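Local coordinates for protein tapirin (Caldicellulosiruptor hydrothermalis, PDB 6N2C) that probably binds cellulose through its C-terminal beta-helix domain, consistent with a role in attaching this thermophilic bacterium to plant biomass, and carries a zinc ion, at residues 174-179 against 450-455; 229-234 against 250-255; 181-186 against 459-464; 290-295 against 311-316. All blocks are in the same frame, centred on the assembly; numbering follows the deposited sequence. Where two conformers were deposited one is given.

Interaction 1: 174-179 against 450-455; sequences LAWDSN and PAIIEE
Trp176 lays its indole against the start of helix 451-457, with Ile452 over one face of the six-membered ring and Ala451 and Glu455 at the rim. Ile452 CD1 stands 4.0 Å from the centroid of that ring in a CH-pi contact only 16° off the ring normal, while Trp176 CE3 also reaches Ile452 CB at 3.8 Å. At the edge, near the ring plane, lie Ala451 C, 3.8 Å from Trp176 CZ3, and Glu455 CG, 4.0 Å from the same atom. In the conformer given, Trp176 NE1 donates to Ser178 OG (2.9 Å), in the ring plane. The contact thus joins the loop ahead of strand 186-190, the first in the chain, to the short helix 451-457, which comes after strand 434-436 of the beta-helix, and both lie against strands 252-255 and 273-276. An alanine in place of Trp176 would probably leave Ile452 CD1 without its aromatic face and open a gap beside the helix. Pro450, at the N-cap position, packs its CG on Leu174 CB, and Ile452 CG2 lies 3.7 Å from Leu174 O. A water bridges the two backbones, donating to Leu174 O (2.8 Å) and accepting from Ile452 N.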
loop_
_atom_site.group_PDB
_atom_site.type_symbol
_atom_site.label_atom_id
_atom_site.label_comp_id
_atom_site.label_asym_id
_atom_site.label_seq_id
_atom_site.Cartn_x
_atom_site.Cartn_y
_atom_site.Cartn_z
ATOM N N LEU A 174 11.331 5.883 9.778
ATOM C CA LEU A 174 10.665 6.113 8.510
ATOM C C LEU A 174 9.167 6.079 8.762
ATOM O O LEU A 174 8.680 5.115 9.367
ATOM C CB LEU A 174 11.020 4.961 7.565
ATOM C CG LEU A 174 10.325 5.050 6.156
ATOM C CD1 LEU A 174 10.602 6.362 5.449
ATOM C CD2 LEU A 174 10.842 3.880 5.391
ATOM N N ALA A 175 8.512 7.141 8.337
ATOM C CA ALA A 175 7.033 7.254 8.395
ATOM C C ALA A 175 6.490 7.252 9.802
ATOM O O ALA A 175 5.333 7.017 10.024
ATOM C CB ALA A 175 6.304 6.224 7.521
ATOM N N TRP A 176 7.328 7.554 10.800
ATOM C CA TRP A 176 6.789 7.671 12.147
ATOM C C TRP A 176 5.811 8.808 12.235
ATOM O O TRP A 176 6.108 9.887 11.801
ATOM C CB TRP A 176 7.924 7.899 13.151
ATOM C CG TRP A 176 7.281 7.970 14.557
ATOM C CD1 TRP A 176 6.764 9.082 15.189
ATOM C CD2 TRP A 176 7.000 6.874 15.363
ATOM N NE1 TRP A 176 6.196 8.693 16.377
ATOM C CE2 TRP A 176 6.330 7.341 16.507
ATOM C CE3 TRP A 176 7.257 5.488 15.251
ATOM C CZ2 TRP A 176 5.879 6.485 17.490
ATOM C CZ3 TRP A 176 6.840 4.641 16.233
ATOM C CH2 TRP A 176 6.154 5.161 17.381
ATOM N N ASP A 177 4.603 8.581 12.752
ATOM C CA ASP A 177 3.606 9.671 12.803
ATOM C C ASP A 177 2.843 9.449 14.131
ATOM O O ASP A 177 2.031 8.538 14.240
ATOM C CB ASP A 177 2.624 9.612 11.604
ATOM C CG ASP A 177 1.616 10.719 11.617
ATOM O OD1 ASP A 177 1.510 11.473 12.630
ATOM O OD2 ASP A 177 0.858 10.851 10.610
ATOM N N SER A 178 3.131 10.248 15.144
ATOM C CA SER A 178 2.461 10.039 16.441
ATOM C C SER A 178 0.962 10.228 16.410
ATOM O O SER A 178 0.263 9.690 17.274
ATOM C CB SER A 178 3.099 10.918 17.561
ATOM O OG SER A 178 4.488 10.645 17.745
ATOM N N ASN A 179 0.426 10.958 15.437
ATOM C CA ASN A 179 -1.028 11.036 15.254
ATOM C C ASN A 179 -1.698 9.683 14.930
ATOM O O ASN A 179 -2.886 9.563 15.112
ATOM C CB ASN A 179 -1.497 11.935 14.154
ATOM C CG ASN A 179 -1.164 13.403 14.370
ATOM O OD1 ASN A 179 -0.781 14.066 13.402
ATOM N ND2 ASN A 179 -1.328 13.909 15.520
ATOM N N PRO A 450 10.437 -0.477 9.971
ATOM C CA PRO A 450 10.186 0.792 10.615
ATOM C C PRO A 450 9.447 0.587 11.933
ATOM O O PRO A 450 8.578 -0.259 12.061
ATOM C CB PRO A 450 9.306 1.527 9.616
ATOM C CG PRO A 450 9.773 1.017 8.290
ATOM C CD PRO A 450 9.842 -0.466 8.631
ATOM N N ALA A 451 9.823 1.416 12.900
ATOM C CA ALA A 451 9.255 1.358 14.230
ATOM C C ALA A 451 7.770 1.555 14.219
ATOM O O ALA A 451 7.082 0.835 14.916
ATOM C CB ALA A 451 9.884 2.404 15.149
ATOM N N ILE A 452 7.307 2.427 13.361
ATOM C CA ILE A 452 5.863 2.656 13.248
ATOM C C ILE A 452 5.122 1.376 12.885
ATOM O O ILE A 452 4.021 1.115 13.409
ATOM C CB ILE A 452 5.511 3.841 12.336
ATOM C CG1 ILE A 452 4.105 4.321 12.475
ATOM C CG2 ILE A 452 5.740 3.468 10.872
ATOM C CD1 ILE A 452 3.702 4.801 13.830
ATOM N N ILE A 453 5.686 0.543 11.993
ATOM C CA ILE A 453 5.046 -0.703 11.625
ATOM C C ILE A 453 5.076 -1.717 12.750
ATOM O O ILE A 453 4.078 -2.408 13.006
ATOM C CB ILE A 453 5.724 -1.332 10.345
ATOM C CG1 ILE A 453 5.628 -0.368 9.167
ATOM C CG2 ILE A 453 5.202 -2.753 10.086
ATOM C CD1 ILE A 453 4.242 -0.080 8.622
ATOM N N GLU A 454 6.202 -1.795 13.477
ATOM C CA GLU A 454 6.299 -2.619 14.646
ATOM C C GLU A 454 5.189 -2.299 15.623
ATOM O O GLU A 454 4.506 -3.254 16.126
ATOM C CB GLU A 454 7.640 -2.478 15.344
ATOM C CG GLU A 454 8.757 -3.089 14.579
ATOM C CD GLU A 454 10.150 -2.810 15.204
ATOM O OE1 GLU A 454 10.228 -2.238 16.353
ATOM O OE2 GLU A 454 11.147 -3.073 14.456
ATOM N N GLU A 455 4.971 -1.022 15.832
ATOM C CA GLU A 455 3.956 -0.601 16.851
ATOM C C GLU A 455 2.548 -0.883 16.361
ATOM O O GLU A 455 1.707 -1.378 17.112
ATOM C CB GLU A 455 4.117 0.858 17.232
ATOM C CG GLU A 455 5.454 1.205 17.842
ATOM C CD GLU A 455 5.662 0.415 19.178
ATOM O OE1 GLU A 455 6.707 -0.288 19.327
ATOM O OE2 GLU A 455 4.682 0.381 19.930
HETATM O O HOH W 1 8.947 4.462 12.085
#

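Interaction 2: 229-234 against 250-255; sequences ADNIIV and NNLMYT
Asn231 and Leu252 lie in two parallel strands, 231-234 and 252-255, stacked as successive coils of the right-handed beta-helix, their axes 4.7 Å apart and only 7° from parallel. Backbone bonds set the register: Ile232 N donates to Leu252 O, Tyr254 N to Ile232 O (2.9 Å) and Val234 N to Tyr254 O. At the corner where each coil turns from one face to the next, Asn250 N and Asn251 N donate to Ala229 O and Asp230 O.

The side-chain polar bonds centre on Asn231. Its OD1 takes two donors, Asn251 ND2 at 2.8 Å on a lone pair and Leu252 N at 3.0 Å, the latter tilted 31° from the carbonyl plane. The amide planes of Asn231 and Asn251 stand 88° apart. Asn231 ND2 is engaged as well, by Asn206 and Asp177, and Asn251 ND2 also donates to Ala175 O. A leucine in place of Asn231 would probably leave Leu252 N without its acceptor at the corner and Asn251 ND2 with Ala175 O alone of the two acceptors described.

Apolar contacts divide between the faces. Ile233 meets Leu252 and Tyr254 on the face packed against helix 451-457; Ile232 and Val234 adjoin Met253 and Thr255 on the other. Val234 and Thr255 lie side by side, pointing the same way, with Val234 CB 4.0 Å from Thr255 CG2.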
loop_
_atom_site.group_PDB
_atom_site.type_symbol
_atom_site.label_atom_id
_atom_site.label_comp_id
_atom_site.label_asym_id
_atom_site.label_seq_id
_atom_site.Cartn_x
_atom_site.Cartn_y
_atom_site.Cartn_z
ATOM N N ALA A 229 -5.455 10.637 1.916
ATOM C CA ALA A 229 -5.250 10.378 3.370
ATOM C C ALA A 229 -3.850 10.633 3.768
ATOM O O ALA A 229 -2.938 10.487 2.987
ATOM C CB ALA A 229 -5.595 8.923 3.630
ATOM N N ASP A 230 -3.604 10.904 5.063
ATOM C CA ASP A 230 -2.273 10.845 5.598
ATOM C C ASP A 230 -1.805 9.421 5.814
ATOM O O ASP A 230 -0.664 9.052 5.509
ATOM C CB ASP A 230 -2.237 11.495 7.028
ATOM C CG ASP A 230 -2.509 13.001 7.041
ATOM O OD1 ASP A 230 -2.466 13.624 5.994
ATOM O OD2 ASP A 230 -2.622 13.520 8.173
ATOM N N ASN A 231 -2.684 8.596 6.389
ATOM C CA ASN A 231 -2.344 7.218 6.732
ATOM C C ASN A 231 -3.565 6.349 6.539
ATOM O O ASN A 231 -4.698 6.809 6.836
ATOM C CB ASN A 231 -1.826 6.987 8.180
ATOM C CG ASN A 231 -0.565 7.799 8.508
ATOM O OD1 ASN A 231 0.526 7.428 8.120
ATOM N ND2 ASN A 231 -0.743 8.941 9.187
ATOM N N ILE A 232 -3.342 5.108 6.019
ATOM C CA ILE A 232 -4.370 4.099 5.932
ATOM C C ILE A 232 -3.845 2.833 6.483
ATOM O O ILE A 232 -2.781 2.364 6.080
ATOM C CB ILE A 232 -4.850 3.872 4.450
ATOM C CG1 ILE A 232 -5.337 5.157 3.796
ATOM C CG2 ILE A 232 -5.863 2.729 4.391
ATOM C CD1 ILE A 232 -5.837 4.990 2.347
ATOM N N ILE A 233 -4.569 2.250 7.471
ATOM C CA ILE A 233 -4.123 1.066 8.149
ATOM C C ILE A 233 -5.212 0.034 8.120
ATOM O O ILE A 233 -6.277 0.285 8.576
ATOM C CB ILE A 233 -3.719 1.357 9.646
ATOM C CG1 ILE A 233 -2.596 2.418 9.666
ATOM C CG2 ILE A 233 -3.416 0.043 10.403
ATOM C CD1 ILE A 233 -2.292 2.952 11.057
ATOM N N VAL A 234 -4.871 -1.121 7.600
ATOM C CA VAL A 234 -5.803 -2.296 7.529
ATOM C C VAL A 234 -5.136 -3.363 8.327
ATOM O O VAL A 234 -4.237 -4.099 7.881
ATOM C CB VAL A 234 -6.062 -2.757 6.088
ATOM C CG1 VAL A 234 -7.212 -3.765 6.099
ATOM C CG2 VAL A 234 -6.502 -1.567 5.233
ATOM N N ASN A 250 -0.138 10.036 1.974
ATOM C CA ASN A 250 1.097 10.851 2.156
ATOM C C ASN A 250 2.143 10.125 2.979
ATOM O O ASN A 250 3.340 10.079 2.617
ATOM C CB ASN A 250 0.779 12.210 2.744
ATOM C CG ASN A 250 1.941 13.168 2.641
ATOM O OD1 ASN A 250 2.550 13.294 1.578
ATOM N ND2 ASN A 250 2.300 13.791 3.755
ATOM N N ASN A 251 1.718 9.521 4.082
ATOM C CA ASN A 251 2.686 8.915 5.030
ATOM C C ASN A 251 2.720 7.386 4.873
ATOM O O ASN A 251 3.431 6.878 4.008
ATOM C CB ASN A 251 2.425 9.395 6.452
ATOM C CG ASN A 251 3.506 8.981 7.394
ATOM O OD1 ASN A 251 4.697 9.284 7.165
ATOM N ND2 ASN A 251 3.153 8.241 8.389
ATOM N N LEU A 252 1.936 6.641 5.612
ATOM C CA LEU A 252 2.029 5.213 5.402
ATOM C C LEU A 252 0.682 4.557 5.140
ATOM O O LEU A 252 -0.343 4.890 5.741
ATOM C CB LEU A 252 2.793 4.492 6.527
ATOM C CG LEU A 252 1.974 4.401 7.810
ATOM C CD1 LEU A 252 1.026 3.212 7.822
ATOM C CD2 LEU A 252 2.913 4.369 9.015
ATOM N N MET A 253 0.752 3.573 4.242
ATOM C CA MET A 253 -0.331 2.641 4.010
ATOM C C MET A 253 0.184 1.305 4.400
ATOM O O MET A 253 1.208 0.820 3.890
ATOM C CB MET A 253 -0.764 2.641 2.531
ATOM C CG MET A 253 -1.833 1.602 2.221
ATOM S SD MET A 253 -2.447 1.964 0.571
ATOM C CE MET A 253 -3.772 0.787 0.487
ATOM N N TYR A 254 -0.515 0.661 5.362
ATOM C CA TYR A 254 -0.190 -0.655 5.846
ATOM C C TYR A 254 -1.377 -1.588 5.644
ATOM O O TYR A 254 -2.467 -1.217 5.972
ATOM C CB TYR A 254 0.124 -0.671 7.395
ATOM C CG TYR A 254 0.191 -2.116 7.917
ATOM C CD1 TYR A 254 1.388 -2.873 7.791
ATOM C CD2 TYR A 254 -0.904 -2.780 8.515
ATOM C CE1 TYR A 254 1.440 -4.193 8.165
ATOM C CE2 TYR A 254 -0.828 -4.096 8.914
ATOM C CZ TYR A 254 0.320 -4.792 8.775
ATOM O OH TYR A 254 0.385 -6.066 9.190
ATOM N N THR A 255 -1.156 -2.840 5.166
ATOM C CA THR A 255 -2.188 -3.885 5.197
ATOM C C THR A 255 -1.557 -5.169 5.629
ATOM O O THR A 255 -0.404 -5.419 5.312
ATOM C CB THR A 255 -2.913 -4.080 3.861
ATOM O OG1 THR A 255 -2.141 -4.906 2.975
ATOM C CG2 THR A 255 -3.321 -2.816 3.235
#

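Interaction 3: 181-186 against 459-464; sequences FDFTTY and NTFPTN
Phe461 precedes a cis peptide bond to Pro462, and its ring meets three aromatic side chains of segment 181-186. CG is anti to the backbone N (chi1 -174°), which carries the side chain toward segment 181-186; the ring atoms CD1, CE1 and CZ make the contacts, while Pro462 CB lies 3.9 Å above the centre of one face of the Phe461 ring. The planes of Phe181 and Phe461 are 87° apart, and the closest approach is Phe181 CE1 to Phe461 CD1 at 3.9 Å, an oblique pairing. Phe183 is turned less, 41° from Phe461; its CZ touches Phe461 CZ at 3.9 Å and Pro462 CB at 3.7 Å. Tyr186 comes tip to tip with Phe461, its OH in the plane of that ring and 3.8 Å from Phe461 CZ. This hydroxyl is also hydrogen-bonded to the backbone oxygen of Ile180. Within segment 181-186, Tyr186 in turn offers its face to Phe183, whose CE1 lies 3.4 Å above the ring centre. Ile233 borders both Tyr186 and Phe461 from strand 231-234. Phe181, Phe183 and Phe461 form an aromatic cluster joining the loop after helix 451-457 to the loop leading into strand 186-190 of the beta-helix.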
loop_
_atom_site.group_PDB
_atom_site.type_symbol
_atom_site.label_atom_id
_atom_site.label_comp_id
_atom_site.label_asym_id
_atom_site.label_seq_id
_atom_site.Cartn_x
_atom_site.Cartn_y
_atom_site.Cartn_z
ATOM N N PHE A 181 -1.655 7.262 16.761
ATOM C CA PHE A 181 -2.150 6.784 18.048
ATOM C C PHE A 181 -3.136 7.733 18.660
ATOM O O PHE A 181 -3.617 7.451 19.763
ATOM C CB PHE A 181 -0.983 6.628 19.005
ATOM C CG PHE A 181 0.079 5.734 18.455
ATOM C CD1 PHE A 181 -0.055 4.376 18.458
ATOM C CD2 PHE A 181 1.191 6.293 17.809
ATOM C CE1 PHE A 181 0.916 3.586 17.886
ATOM C CE2 PHE A 181 2.157 5.508 17.266
ATOM C CZ PHE A 181 2.024 4.151 17.290
ATOM N N ASP A 182 -3.490 8.791 17.950
ATOM C CA ASP A 182 -4.498 9.747 18.380
ATOM C C ASP A 182 -5.767 9.622 17.562
ATOM O O ASP A 182 -5.879 10.148 16.407
ATOM C CB ASP A 182 -3.924 11.133 18.294
ATOM C CG ASP A 182 -4.864 12.215 18.788
ATOM O OD1 ASP A 182 -6.070 11.985 18.882
ATOM O OD2 ASP A 182 -4.332 13.397 18.990
ATOM N N PHE A 183 -6.784 8.993 18.189
ATOM C CA PHE A 183 -8.019 8.746 17.432
ATOM C C PHE A 183 -8.907 9.929 17.224
ATOM O O PHE A 183 -10.008 9.795 16.667
ATOM C CB PHE A 183 -8.673 7.415 17.887
ATOM C CG PHE A 183 -7.913 6.239 17.429
ATOM C CD1 PHE A 183 -8.190 5.694 16.174
ATOM C CD2 PHE A 183 -6.792 5.824 18.141
ATOM C CE1 PHE A 183 -7.374 4.697 15.688
ATOM C CE2 PHE A 183 -6.007 4.797 17.684
ATOM C CZ PHE A 183 -6.320 4.278 16.383
ATOM N N THR A 184 -8.486 11.144 17.638
ATOM C CA THR A 184 -9.189 12.322 17.217
ATOM C C THR A 184 -8.711 12.823 15.803
ATOM O O THR A 184 -9.209 13.900 15.314
ATOM C CB THR A 184 -9.036 13.533 18.180
ATOM O OG1 THR A 184 -7.694 13.998 18.152
ATOM C CG2 THR A 184 -9.466 13.118 19.590
ATOM N N THR A 185 -7.793 12.095 15.198
ATOM C CA THR A 185 -7.259 12.421 13.849
ATOM C C THR A 185 -7.757 11.468 12.758
ATOM O O THR A 185 -7.195 11.424 11.679
ATOM C CB THR A 185 -5.711 12.453 13.831
ATOM O OG1 THR A 185 -5.154 11.155 13.962
ATOM C CG2 THR A 185 -5.204 13.350 14.967
ATOM N N TYR A 186 -8.770 10.675 13.096
ATOM C CA TYR A 186 -9.326 9.675 12.159
ATOM C C TYR A 186 -10.665 10.056 11.636
ATOM O O TYR A 186 -11.603 10.343 12.405
ATOM C CB TYR A 186 -9.359 8.250 12.790
ATOM C CG TYR A 186 -8.009 7.555 12.883
ATOM C CD1 TYR A 186 -7.042 7.994 13.761
ATOM C CD2 TYR A 186 -7.762 6.437 12.162
ATOM C CE1 TYR A 186 -5.810 7.373 13.866
ATOM C CE2 TYR A 186 -6.575 5.743 12.309
ATOM C CZ TYR A 186 -5.597 6.224 13.152
ATOM O OH TYR A 186 -4.401 5.552 13.272
ATOM N N ASN A 459 -0.192 -5.957 19.633
ATOM C CA ASN A 459 -1.558 -6.174 20.080
ATOM C C ASN A 459 -2.104 -4.953 20.866
ATOM O O ASN A 459 -3.280 -4.874 21.116
ATOM C CB ASN A 459 -1.657 -7.439 20.950
ATOM C CG ASN A 459 -1.059 -8.668 20.284
ATOM O OD1 ASN A 459 -1.313 -8.927 19.125
ATOM N ND2 ASN A 459 -0.269 -9.447 21.050
ATOM N N THR A 460 -1.250 -4.028 21.265
ATOM C CA THR A 460 -1.675 -2.786 21.815
ATOM C C THR A 460 -2.406 -1.895 20.801
ATOM O O THR A 460 -3.140 -0.998 21.205
ATOM C CB THR A 460 -0.487 -1.992 22.401
ATOM O OG1 THR A 460 0.612 -1.963 21.475
ATOM C CG2 THR A 460 0.014 -2.611 23.694
ATOM N N PHE A 461 -2.214 -2.123 19.493
ATOM C CA PHE A 461 -2.844 -1.186 18.542
ATOM C C PHE A 461 -4.046 -1.779 17.912
ATOM O O PHE A 461 -3.955 -2.840 17.297
ATOM C CB PHE A 461 -1.824 -0.786 17.451
ATOM C CG PHE A 461 -2.354 0.263 16.535
ATOM C CD1 PHE A 461 -2.258 1.626 16.861
ATOM C CD2 PHE A 461 -2.942 -0.081 15.317
ATOM C CE1 PHE A 461 -2.780 2.575 16.033
ATOM C CE2 PHE A 461 -3.418 0.911 14.474
ATOM C CZ PHE A 461 -3.361 2.229 14.800
ATOM N N PRO A 462 -5.193 -1.125 17.963
ATOM C CA PRO A 462 -5.423 0.264 18.374
ATOM C C PRO A 462 -6.013 0.410 19.794
ATOM O O PRO A 462 -6.292 1.539 20.257
ATOM C CB PRO A 462 -6.406 0.704 17.324
ATOM C CG PRO A 462 -7.298 -0.499 17.119
ATOM C CD PRO A 462 -6.299 -1.634 17.149
ATOM N N THR A 463 -6.284 -0.728 20.433
ATOM C CA THR A 463 -7.098 -0.626 21.662
ATOM C C THR A 463 -6.469 0.033 22.890
ATOM O O THR A 463 -7.232 0.350 23.813
ATOM C CB THR A 463 -7.709 -2.003 22.099
ATOM O OG1 THR A 463 -6.663 -2.882 22.442
ATOM C CG2 THR A 463 -8.562 -2.587 21.046
ATOM N N ASN A 464 -5.146 0.253 22.968
ATOM C CA ASN A 464 -4.629 1.083 23.983
ATOM C C ASN A 464 -5.221 2.481 23.943
ATOM O O ASN A 464 -5.336 3.136 24.979
ATOM C CB ASN A 464 -3.085 1.210 23.925
ATOM C CG ASN A 464 -2.379 0.137 24.710
ATOM O OD1 ASN A 464 -2.823 -1.029 24.779
ATOM N ND2 ASN A 464 -1.118 0.501 25.196
#

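Interaction 4: 290-295 against 311-316; sequences ANALFC and NEFAYF
Phe294 and Tyr315 belong to neighbouring parallel strands, 293-294 and 313-315, which pair between consecutive coils of the beta-helix just after a corner of each coil. Main-chain bonds run the length of the pairing: Leu293 N donates to Phe313 O, Tyr315 N to Leu293 O (2.8 Å) and Cys295 N to Tyr315 O. At the corner, single carbonyls serve two donors. Asn291 O accepts from Phe313 N and Glu312 N, both from the same face of its plane, and Ala290 O accepts from Asn311 N (2.9 Å) and, from above the carbonyl plane, Asn311 ND2 (3.2 Å).

Beyond the backbone, Ala292, Phe294, Phe313 and Tyr315 share one face of the strands. Phe313 has its CG between the backbone N and the carbonyl carbon (chi1 64°), which swings CG toward segment 290-295. The ring turns its edge toward the face of Phe294 in an offset edge-to-face pair, centroids 5.2 Å apart and planes at 80°; Phe313 CZ lies 3.5 Å from Phe294 CE1. Over a face of Phe313 sits the methyl of Ala292, its CB 3.9 Å from the ring centroid in a CH-pi contact. Tyr315 meets Phe294 obliquely, through Tyr315 CD2 and Phe294 CE2 at 3.6 Å. Each of the latter two rings also stacks outside the pair, Phe294 on Phe275 and Tyr315 on Tyr446. On the other face Leu293 packs on Ala314.

The chemistry is therefore divided: directional amide bonds fix the register and the corner, whereas the aromatic cluster holds the outer side chains by shape and ring contact, carrying the row of rings from one coil to the next.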
loop_
_atom_site.group_PDB
_atom_site.type_symbol
_atom_site.label_atom_id
_atom_site.label_comp_id
_atom_site.label_asym_id
_atom_site.label_seq_id
_atom_site.Cartn_x
_atom_site.Cartn_y
_atom_site.Cartn_z
ATOM N N ALA A 290 5.800 4.712 -5.412
ATOM C CA ALA A 290 6.190 4.543 -4.037
ATOM C C ALA A 290 7.575 5.097 -3.756
ATOM O O ALA A 290 8.429 5.256 -4.626
ATOM C CB ALA A 290 6.182 3.073 -3.698
ATOM N N ASN A 291 7.817 5.379 -2.481
ATOM C CA ASN A 291 9.159 5.682 -1.996
ATOM C C ASN A 291 9.731 4.414 -1.409
ATOM O O ASN A 291 10.467 3.729 -2.110
ATOM C CB ASN A 291 9.107 6.882 -1.028
ATOM C CG ASN A 291 8.781 8.229 -1.718
ATOM O OD1 ASN A 291 8.895 8.435 -2.966
ATOM N ND2 ASN A 291 8.336 9.185 -0.881
ATOM N N ALA A 292 9.395 4.019 -0.158
ATOM C CA ALA A 292 9.780 2.729 0.357
ATOM C C ALA A 292 8.580 1.791 0.268
ATOM O O ALA A 292 7.463 2.169 0.659
ATOM C CB ALA A 292 10.256 2.864 1.825
ATOM N N LEU A 293 8.836 0.556 -0.159
ATOM C CA LEU A 293 7.803 -0.448 -0.313
ATOM C C LEU A 293 8.326 -1.744 0.283
ATOM O O LEU A 293 9.412 -2.232 -0.053
ATOM C CB LEU A 293 7.482 -0.574 -1.833
ATOM C CG LEU A 293 6.401 -1.572 -2.225
ATOM C CD1 LEU A 293 5.917 -1.240 -3.636
ATOM C CD2 LEU A 293 6.795 -3.000 -2.172
ATOM N N PHE A 294 7.541 -2.324 1.203
ATOM C CA PHE A 294 7.814 -3.612 1.721
ATOM C C PHE A 294 6.603 -4.520 1.424
ATOM O O PHE A 294 5.475 -4.106 1.639
ATOM C CB PHE A 294 7.943 -3.613 3.275
ATOM C CG PHE A 294 9.108 -2.848 3.851
ATOM C CD1 PHE A 294 9.107 -1.461 3.783
ATOM C CD2 PHE A 294 10.107 -3.491 4.606
ATOM C CE1 PHE A 294 10.122 -0.729 4.427
ATOM C CE2 PHE A 294 11.078 -2.756 5.220
ATOM C CZ PHE A 294 11.090 -1.396 5.126
ATOM N N CYS A 295 6.812 -5.782 0.989
ATOM C CA CYS A 295 5.684 -6.670 0.828
ATOM C C CYS A 295 6.157 -8.093 0.830
ATOM O O CYS A 295 7.356 -8.317 0.753
ATOM C CB CYS A 295 4.789 -6.338 -0.414
ATOM S SG CYS A 295 5.737 -6.635 -1.958
ATOM N N ASN A 311 11.029 5.020 -5.807
ATOM C CA ASN A 311 11.884 6.159 -5.502
ATOM C C ASN A 311 13.012 5.880 -4.471
ATOM O O ASN A 311 14.102 6.487 -4.578
ATOM C CB ASN A 311 11.007 7.368 -5.138
ATOM C CG ASN A 311 10.301 7.925 -6.351
ATOM O OD1 ASN A 311 10.950 8.517 -7.197
ATOM N ND2 ASN A 311 8.997 7.866 -6.384
ATOM N N GLU A 312 12.801 4.955 -3.543
ATOM C CA GLU A 312 13.825 4.596 -2.581
ATOM C C GLU A 312 14.151 3.126 -2.587
ATOM O O GLU A 312 15.304 2.770 -2.917
ATOM C CB GLU A 312 13.439 5.052 -1.171
ATOM C CG GLU A 312 13.316 6.545 -1.045
ATOM C CD GLU A 312 14.629 7.318 -0.972
ATOM O OE1 GLU A 312 14.532 8.535 -1.214
ATOM O OE2 GLU A 312 15.704 6.755 -0.654
ATOM N N PHE A 313 13.198 2.258 -2.226
ATOM C CA PHE A 313 13.459 0.849 -2.375
ATOM C C PHE A 313 12.179 0.029 -2.348
ATOM O O PHE A 313 11.123 0.513 -1.890
ATOM C CB PHE A 313 14.454 0.313 -1.314
ATOM C CG PHE A 313 13.926 0.413 0.083
ATOM C CD1 PHE A 313 13.030 -0.545 0.550
ATOM C CD2 PHE A 313 14.283 1.478 0.915
ATOM C CE1 PHE A 313 12.485 -0.442 1.867
ATOM C CE2 PHE A 313 13.704 1.581 2.217
ATOM C CZ PHE A 313 12.844 0.591 2.691
ATOM N N ALA A 314 12.319 -1.211 -2.842
ATOM C CA ALA A 314 11.314 -2.231 -2.616
ATOM C C ALA A 314 11.985 -3.418 -2.039
ATOM O O ALA A 314 13.041 -3.887 -2.555
ATOM C CB ALA A 314 10.589 -2.550 -3.929
ATOM N N TYR A 315 11.372 -4.003 -1.012
ATOM C CA TYR A 315 11.895 -5.101 -0.264
ATOM C C TYR A 315 10.801 -6.116 -0.259
ATOM O O TYR A 315 9.677 -5.824 0.131
ATOM C CB TYR A 315 12.307 -4.613 1.150
ATOM C CG TYR A 315 12.793 -5.548 2.195
ATOM C CD1 TYR A 315 12.951 -6.955 1.993
ATOM C CD2 TYR A 315 13.166 -5.066 3.496
ATOM C CE1 TYR A 315 13.363 -7.783 3.048
ATOM C CE2 TYR A 315 13.577 -5.911 4.484
ATOM C CZ TYR A 315 13.664 -7.249 4.281
ATOM O OH TYR A 315 14.112 -8.059 5.278
ATOM N N PHE A 316 11.099 -7.366 -0.660
ATOM C CA PHE A 316 10.067 -8.375 -0.958
ATOM C C PHE A 316 10.630 -9.775 -0.821
ATOM O O PHE A 316 11.860 -9.958 -0.866
ATOM C CB PHE A 316 9.520 -8.222 -2.445
ATOM C CG PHE A 316 10.649 -8.190 -3.446
ATOM C CD1 PHE A 316 11.246 -9.357 -3.884
ATOM C CD2 PHE A 316 11.222 -6.964 -3.754
ATOM C CE1 PHE A 316 12.352 -9.295 -4.739
ATOM C CE2 PHE A 316 12.326 -6.910 -4.587
ATOM C CZ PHE A 316 12.870 -8.056 -5.067
#

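In the fold
Interactions 2 and 4 are the same kind of contact, parallel strand pairing between successive coils on one side of the beta-helix, whereas interactions 1 and 3 attach flanking loops and a short helix to that side. Interactions 2 and 3 are buried; 1 and 4 are partly exposed. Backbone bonds dominate 2 and 4, though the former adds an asparagine network at its corner and the latter a run of aromatic rings. Interactions 1 and 3 have no direct hydrogen bond across their segments and rely chiefly on ring and aliphatic contacts, with a bridging water in 1. Interaction 1 touches all the others: Asp177 OD2 meets Asn231 ND2 at 2.9 Å, Ile452 packs on Phe181, and Leu174 on Ala292.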